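Local coordinates for cupin domain protein (Microcystis aeruginosa DIANCHI905, PDB 5ZBF) that probably acts as an isomerase in the biosynthesis of the Choi moiety of aeruginosins, as a cupin-superfamily protein that binds iron(II) and 4-hydroxyphenylpyruvate, at residues A[12-15]-A[16-19]; A[68-71]-A[72-76]. All coordinates share one frame; numbering follows the deposited sequence.

Contact 1: residues A[12-15]-A[16-19]; sequences KLNP and HVEL
The tight beta hairpin of strands 9-14 and 17-24 reverses through a type I turn from Asn14 to Val17, and Asn14 shows how one side chain can reinforce such a reversal. Its OD1 accepts the backbone N of His16 at 2.7 Å, forming an Asx turn. The donor lies in the amide's carbonyl plane, on a lone pair. With CG lodged between the backbone N and the carbonyl carbon (chi1 52°), the amide is brought round over the turn, and its ND2 comes near CG2 of Val17. A longer bond, Val17 N to Asn14 O at 3.3 Å, closes the turn itself. Beyond it, Leu13 N donates to Val17 O at 2.8 Å, nearly straight at the hydrogen (167°). Leu13 CB meets Val17 CB at 3.9 Å, while its CD2 touches Leu19 CD1 at 4.0 Å. Lys12 and Glu18 cross, CG to CG at 4.1 Å, their opposite charges near each other without touching. Were Asn14 replaced by an alanine, His16 N would probably lose its side-chain acceptor and Val17 CG2 its amide neighbour, leaving the turn to its backbone bonds. Leu13 also touches the bound 4-hydroxyphenylpyruvate, and Val17 packs on the pocket residue Leu40; the polar bonds therefore fix the turn, while apolar contacts with Val17 and Leu19 help hold Leu13 at the ligand.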
ATOM      1  N   LYS A  12     -13.536  -9.979   9.315  1.00 20.27           N
ATOM      2  CA  LYS A  12     -12.778 -10.333  10.490  1.00 21.81           C
ATOM      3  C   LYS A  12     -12.203 -11.708  10.222  1.00 22.07           C
ATOM      4  O   LYS A  12     -12.927 -12.649   9.997  1.00 27.92           O
ATOM      5  CB  LYS A  12     -13.641 -10.330  11.737  1.00 25.18           C
ATOM      6  CG  LYS A  12     -12.822 -10.510  13.002  1.00 31.24           C
ATOM      7  CD  LYS A  12     -13.608 -10.136  14.242  1.00 35.97           C
ATOM      8  CE  LYS A  12     -12.723 -10.212  15.473  1.00 41.33           C
ATOM      9  NZ  LYS A  12     -13.516 -10.392  16.712  1.00 42.92           N
ATOM     10  N   LEU A  13     -10.876 -11.772  10.188  1.00 29.06           N
ATOM     11  CA  LEU A  13     -10.220 -12.950   9.652  1.00 34.06           C
ATOM     12  C   LEU A  13     -10.099 -13.983  10.735  1.00 32.20           C
ATOM     13  O   LEU A  13     -10.210 -15.183  10.482  1.00 43.58           O
ATOM     14  CB  LEU A  13      -8.847 -12.579   9.094  1.00 39.74           C
ATOM     15  CG  LEU A  13      -8.335 -13.420   7.930  1.00 44.71           C
ATOM     16  CD1 LEU A  13      -9.377 -13.533   6.822  1.00 44.94           C
ATOM     17  CD2 LEU A  13      -7.036 -12.830   7.403  1.00 46.69           C
ATOM     18  N   ASN A  14      -9.854 -13.507  11.943  1.00 31.73           N
ATOM     19  CA  ASN A  14      -9.815 -14.354  13.115  1.00 35.21           C
ATOM     20  C   ASN A  14      -9.927 -13.363  14.265  1.00 35.97           C
ATOM     21  O   ASN A  14     -10.098 -12.149  14.012  1.00 39.57           O
ATOM     22  CB  ASN A  14      -8.510 -15.175  13.145  1.00 39.75           C
ATOM     23  CG  ASN A  14      -7.258 -14.314  12.991  0.50 37.76           C
ATOM     24  OD1 ASN A  14      -6.935 -13.505  13.861  1.00 34.20           O
ATOM     25  ND2 ASN A  14      -6.534 -14.504  11.887  1.00 39.98           N
ATOM     26  N   PRO A  15      -9.833 -13.839  15.511  1.00 37.11           N
ATOM     27  CA  PRO A  15     -10.015 -12.895  16.601  1.00 36.26           C
ATOM     28  C   PRO A  15      -8.985 -11.773  16.626  1.00 33.95           C
ATOM     29  O   PRO A  15      -9.229 -10.759  17.274  1.00 36.76           O
ATOM     30  CB  PRO A  15      -9.901 -13.773  17.852  1.00 40.20           C
ATOM     31  CG  PRO A  15     -10.300 -15.130  17.389  1.00 42.45           C
ATOM     32  CD  PRO A  15      -9.724 -15.223  16.006  1.00 38.93           C
ATOM     33  N   HIS A  16      -7.861 -11.935  15.919  1.00 31.97           N
ATOM     34  CA  HIS A  16      -6.835 -10.900  15.901  1.00 25.03           C
ATOM     35  C   HIS A  16      -6.806  -9.938  14.744  1.00 24.16           C
ATOM     36  O   HIS A  16      -6.168  -8.897  14.866  1.00 25.36           O
ATOM     37  CB  HIS A  16      -5.445 -11.512  15.958  1.00 23.99           C
ATOM     38  CG  HIS A  16      -5.150 -12.149  17.260  1.00 25.07           C
ATOM     39  ND1 HIS A  16      -4.352 -13.260  17.380  1.00 27.80           N
ATOM     40  CD2 HIS A  16      -5.549 -11.825  18.509  1.00 21.33           C
ATOM     41  CE1 HIS A  16      -4.254 -13.576  18.653  1.00 23.95           C
ATOM     42  NE2 HIS A  16      -4.974 -12.725  19.357  1.00 30.04           N
ATOM     43  N   VAL A  17      -7.434 -10.282  13.626  1.00 21.33           N
ATOM     44  CA  VAL A  17      -7.232  -9.512  12.395  1.00 20.70           C
ATOM     45  C   VAL A  17      -8.541  -9.003  11.810  1.00 20.90           C
ATOM     46  O   VAL A  17      -9.444  -9.775  11.504  1.00 22.21           O
ATOM     47  CB  VAL A  17      -6.513 -10.348  11.313  1.00 24.57           C
ATOM     48  CG1 VAL A  17      -6.311  -9.524  10.047  1.00 25.94           C
ATOM     49  CG2 VAL A  17      -5.180 -10.862  11.829  1.00 28.17           C
ATOM     50  N   GLU A  18      -8.630  -7.689  11.650  1.00 20.34           N
ATOM     51  CA  GLU A  18      -9.737  -7.073  10.947  1.00 19.71           C
ATOM     52  C   GLU A  18      -9.204  -6.405   9.696  1.00 18.84           C
ATOM     53  O   GLU A  18      -8.134  -5.771   9.731  1.00 20.18           O
ATOM     54  CB  GLU A  18     -10.423  -6.068  11.852  1.00 24.58           C
ATOM     55  CG  GLU A  18     -11.141  -6.760  12.995  1.00 34.12           C
ATOM     56  CD  GLU A  18     -11.650  -5.797  14.034  1.00 43.89           C
ATOM     57  OE1 GLU A  18     -10.954  -4.803  14.333  1.00 56.27           O
ATOM     58  OE2 GLU A  18     -12.735  -6.052  14.560  1.00 55.72           O
ATOM     59  N   LEU A  19      -9.936  -6.571   8.598  1.00 16.24           N
ATOM     60  CA  LEU A  19      -9.518  -6.065   7.298  1.00 19.19           C
ATOM     61  C   LEU A  19     -10.614  -5.230   6.643  1.00 19.34           C
ATOM     62  O   LEU A  19     -11.806  -5.482   6.852  1.00 18.76           O
ATOM     63  CB  LEU A  19      -9.178  -7.222   6.362  1.00 20.75           C
ATOM     64  CG  LEU A  19      -8.107  -8.247   6.767  1.00 20.50           C
ATOM     65  CD1 LEU A  19      -8.020  -9.329   5.708  1.00 24.14           C
ATOM     66  CD2 LEU A  19      -6.743  -7.604   6.950  1.00 22.43           C
TER

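Contact 2: residues A[68-71]-A[72-76]; sequences PLRA and LQDIH
Arg70 and Asp74 meet side-on, guanidinium against carboxylate, with the two planes only 22° apart. Arg70 NE reaches Asp74 OD2 at 2.9 Å and NH2 reaches OD1 at 3.0 Å, both bonds almost straight, forming a two-pronged salt bridge in the guanidinium plane. The arginine chain makes this possible by bending at its third torsion (chi3 -59°), which turns the guanidinium toward the Asp74 carboxylate. OD2 has a second donor: the backbone N of Arg70 approaches on its anti side at 2.8 Å, whereas NE comes from the syn side, both tilted toward the same face of the carboxylate. Gln73 takes a different position, its OE1 lying over one guanidinium face, offset toward the rim, with the amide turned 34° from that plane. The backbone between these side chains makes a type II beta turn from Arg70 to Gln73, Gln73 N donating to Arg70 O at 3.3 Å, and a water donates to both Arg70 O and Asp74 O. Farther along the strands, Leu69 CD1 rests against His76 CB at 3.9 Å. The His76 ring meets Phe86 edge-to-face, and its NE2 is hydrogen-bonded to OE1 of Gln49, an iron ligand, which makes His76 a second-shell residue of the metal site. Asp74 is buried, and its OD1 has a further partner in Thr114 OG1. Together the bonds from Arg70 and Thr114 fix the rotation of the carboxylate, and the positive guanidinium beside it would probably favour its ionised form.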
ATOM      1  N   PRO A  68      12.052  -7.680  11.872  1.00 27.48           N
ATOM      2  CA  PRO A  68      11.192  -6.588  12.324  1.00 28.78           C
ATOM      3  C   PRO A  68      10.779  -5.658  11.176  1.00 26.24           C
ATOM      4  O   PRO A  68      11.538  -5.461  10.227  1.00 29.07           O
ATOM      5  CB  PRO A  68      12.048  -5.864  13.370  1.00 34.44           C
ATOM      6  CG  PRO A  68      13.460  -6.235  13.062  1.00 36.54           C
ATOM      7  CD  PRO A  68      13.437  -7.563  12.366  1.00 32.82           C
ATOM      8  N   LEU A  69       9.568  -5.121  11.272  1.00 24.95           N
ATOM      9  CA  LEU A  69       9.008  -4.214  10.274  1.00 21.69           C
ATOM     10  C   LEU A  69       8.637  -2.913  10.967  1.00 21.93           C
ATOM     11  O   LEU A  69       7.818  -2.910  11.885  1.00 27.10           O
ATOM     12  CB  LEU A  69       7.773  -4.819   9.611  1.00 23.92           C
ATOM     13  CG  LEU A  69       7.948  -6.139   8.863  1.00 23.64           C
ATOM     14  CD1 LEU A  69       6.614  -6.727   8.439  1.00 23.80           C
ATOM     15  CD2 LEU A  69       8.832  -5.940   7.646  1.00 23.87           C
ATOM     16  N   ARG A  70       9.242  -1.815  10.518  1.00 21.59           N
ATOM     17  CA  ARG A  70       9.018  -0.497  11.119  1.00 20.59           C
ATOM     18  C   ARG A  70       7.973   0.291  10.351  1.00 18.79           C
ATOM     19  O   ARG A  70       7.913   0.235   9.122  1.00 19.79           O
ATOM     20  CB  ARG A  70      10.318   0.302  11.136  1.00 23.87           C
ATOM     21  CG  ARG A  70      11.407  -0.291  12.024  1.00 25.23           C
ATOM     22  CD  ARG A  70      12.762   0.309  11.740  1.00 28.56           C
ATOM     23  NE  ARG A  70      13.121   0.090  10.343  1.00 24.09           N
ATOM     24  CZ  ARG A  70      14.146   0.670   9.729  1.00 25.62           C
ATOM     25  NH1 ARG A  70      14.944   1.495  10.388  1.00 26.91           N
ATOM     26  NH2 ARG A  70      14.370   0.413   8.447  1.00 25.17           N
ATOM     27  N   ALA A  71       7.176   1.055  11.094  1.00 18.38           N
ATOM     28  CA  ALA A  71       6.106   1.876  10.520  1.00 18.87           C
ATOM     29  C   ALA A  71       6.651   2.854   9.468  1.00 19.85           C
ATOM     30  O   ALA A  71       7.647   3.532   9.705  1.00 19.54           O
ATOM     31  CB  ALA A  71       5.404   2.650  11.617  1.00 20.63           C
ATOM     32  N   LEU A  72       5.991   2.885   8.314  1.00 18.04           N
ATOM     33  CA  LEU A  72       6.281   3.817   7.221  1.00 19.24           C
ATOM     34  C   LEU A  72       7.709   3.706   6.670  1.00 20.89           C
ATOM     35  O   LEU A  72       8.204   4.649   6.042  1.00 24.55           O
ATOM     36  CB  LEU A  72       5.962   5.254   7.651  1.00 20.79           C
ATOM     37  CG  LEU A  72       4.546   5.457   8.199  1.00 20.80           C
ATOM     38  CD1 LEU A  72       4.387   6.900   8.640  1.00 23.56           C
ATOM     39  CD2 LEU A  72       3.489   5.092   7.167  1.00 21.58           C
ATOM     40  N   GLN A  73       8.351   2.553   6.876  1.00 21.01           N
ATOM     41  CA  GLN A  73       9.733   2.326   6.421  1.00 20.22           C
ATOM     42  C   GLN A  73       9.923   1.019   5.644  1.00 19.99           C
ATOM     43  O   GLN A  73      10.445   1.023   4.524  1.00 22.09           O
ATOM     44  CB  GLN A  73      10.707   2.339   7.596  1.00 21.76           C
ATOM     45  CG  GLN A  73      10.793   3.666   8.339  1.00 25.15           C
ATOM     46  CD  GLN A  73      12.071   3.797   9.151  1.00 32.74           C
ATOM     47  OE1 GLN A  73      13.154   4.036   8.603  1.00 45.29           O
ATOM     48  NE2 GLN A  73      11.955   3.647  10.455  1.00 35.94           N
ATOM     49  N   ASP A  74       9.498  -0.093   6.244  1.00 19.46           N
ATOM     50  CA  ASP A  74       9.803  -1.402   5.709  1.00 19.83           C
ATOM     51  C   ASP A  74       8.607  -1.986   4.951  1.00 21.20           C
ATOM     52  O   ASP A  74       7.449  -1.726   5.281  1.00 22.06           O
ATOM     53  CB  ASP A  74      10.250  -2.326   6.845  1.00 23.07           C
ATOM     54  CG  ASP A  74      11.484  -1.795   7.589  1.00 25.29           C
ATOM     55  OD1 ASP A  74      12.412  -1.279   6.937  1.00 25.76           O
ATOM     56  OD2 ASP A  74      11.515  -1.858   8.838  1.00 24.77           O
ATOM     57  N   ILE A  75       8.918  -2.719   3.885  1.00 22.07           N
ATOM     58  CA  ILE A  75       7.886  -3.435   3.170  0.50 22.52           C
ATOM     59  C   ILE A  75       8.246  -4.928   3.184  1.00 21.00           C
ATOM     60  O   ILE A  75       9.362  -5.335   2.862  1.00 21.68           O
ATOM     61  CB  ILE A  75       7.572  -2.806   1.774  0.50 30.15           C
ATOM     62  CG1 ILE A  75       8.040  -3.643   0.591  0.50 34.64           C
ATOM     63  CG2 ILE A  75       8.083  -1.370   1.656  0.50 29.90           C
ATOM     64  CD1 ILE A  75       6.900  -4.392  -0.044  0.50 36.00           C
ATOM     65  N   HIS A  76       7.289  -5.744   3.631  1.00 20.05           N
ATOM     66  CA  HIS A  76       7.490  -7.198   3.620  1.00 21.81           C
ATOM     67  C   HIS A  76       7.123  -7.712   2.237  1.00 20.28           C
ATOM     68  O   HIS A  76       6.239  -7.157   1.579  1.00 19.65           O
ATOM     69  CB  HIS A  76       6.707  -7.917   4.742  1.00 25.17           C
ATOM     70  CG  HIS A  76       5.237  -8.061   4.485  1.00 26.12           C
ATOM     71  ND1 HIS A  76       4.308  -7.193   5.004  1.00 29.87           N
ATOM     72  CD2 HIS A  76       4.538  -8.984   3.780  1.00 28.35           C
ATOM     73  CE1 HIS A  76       3.096  -7.566   4.629  1.00 28.57           C
ATOM     74  NE2 HIS A  76       3.209  -8.648   3.879  1.00 33.31           N
TER
HETATM   75  O   HOH W   1       6.495  -1.845   7.673  1.00 23.89           O
HETATM   76  O   HOH W   2       8.995   4.281  12.052  1.00 49.13           O

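The two contacts follow in series along the chain, contact 1 before contact 2, with centres about 20 Å apart and nearest atoms about 10 Å apart. Each joins two consecutive strands through a short turn, yet the settings differ. Residues 12-19 form a hairpin that includes edge strand 9-14, whereas residues 68-76 cross between sheets, from strand 65-70, at the edge of a four-stranded sheet, into strand 74-78 beside strand 48-55. Both border the iron and substrate site: Leu13 touches the ligand directly, while His76 bonds to the metal ligand Gln49. Two separate turns thus contribute to one active-site neighbourhood, one by direct contact with the ligand, the other through a second-shell hydrogen bond.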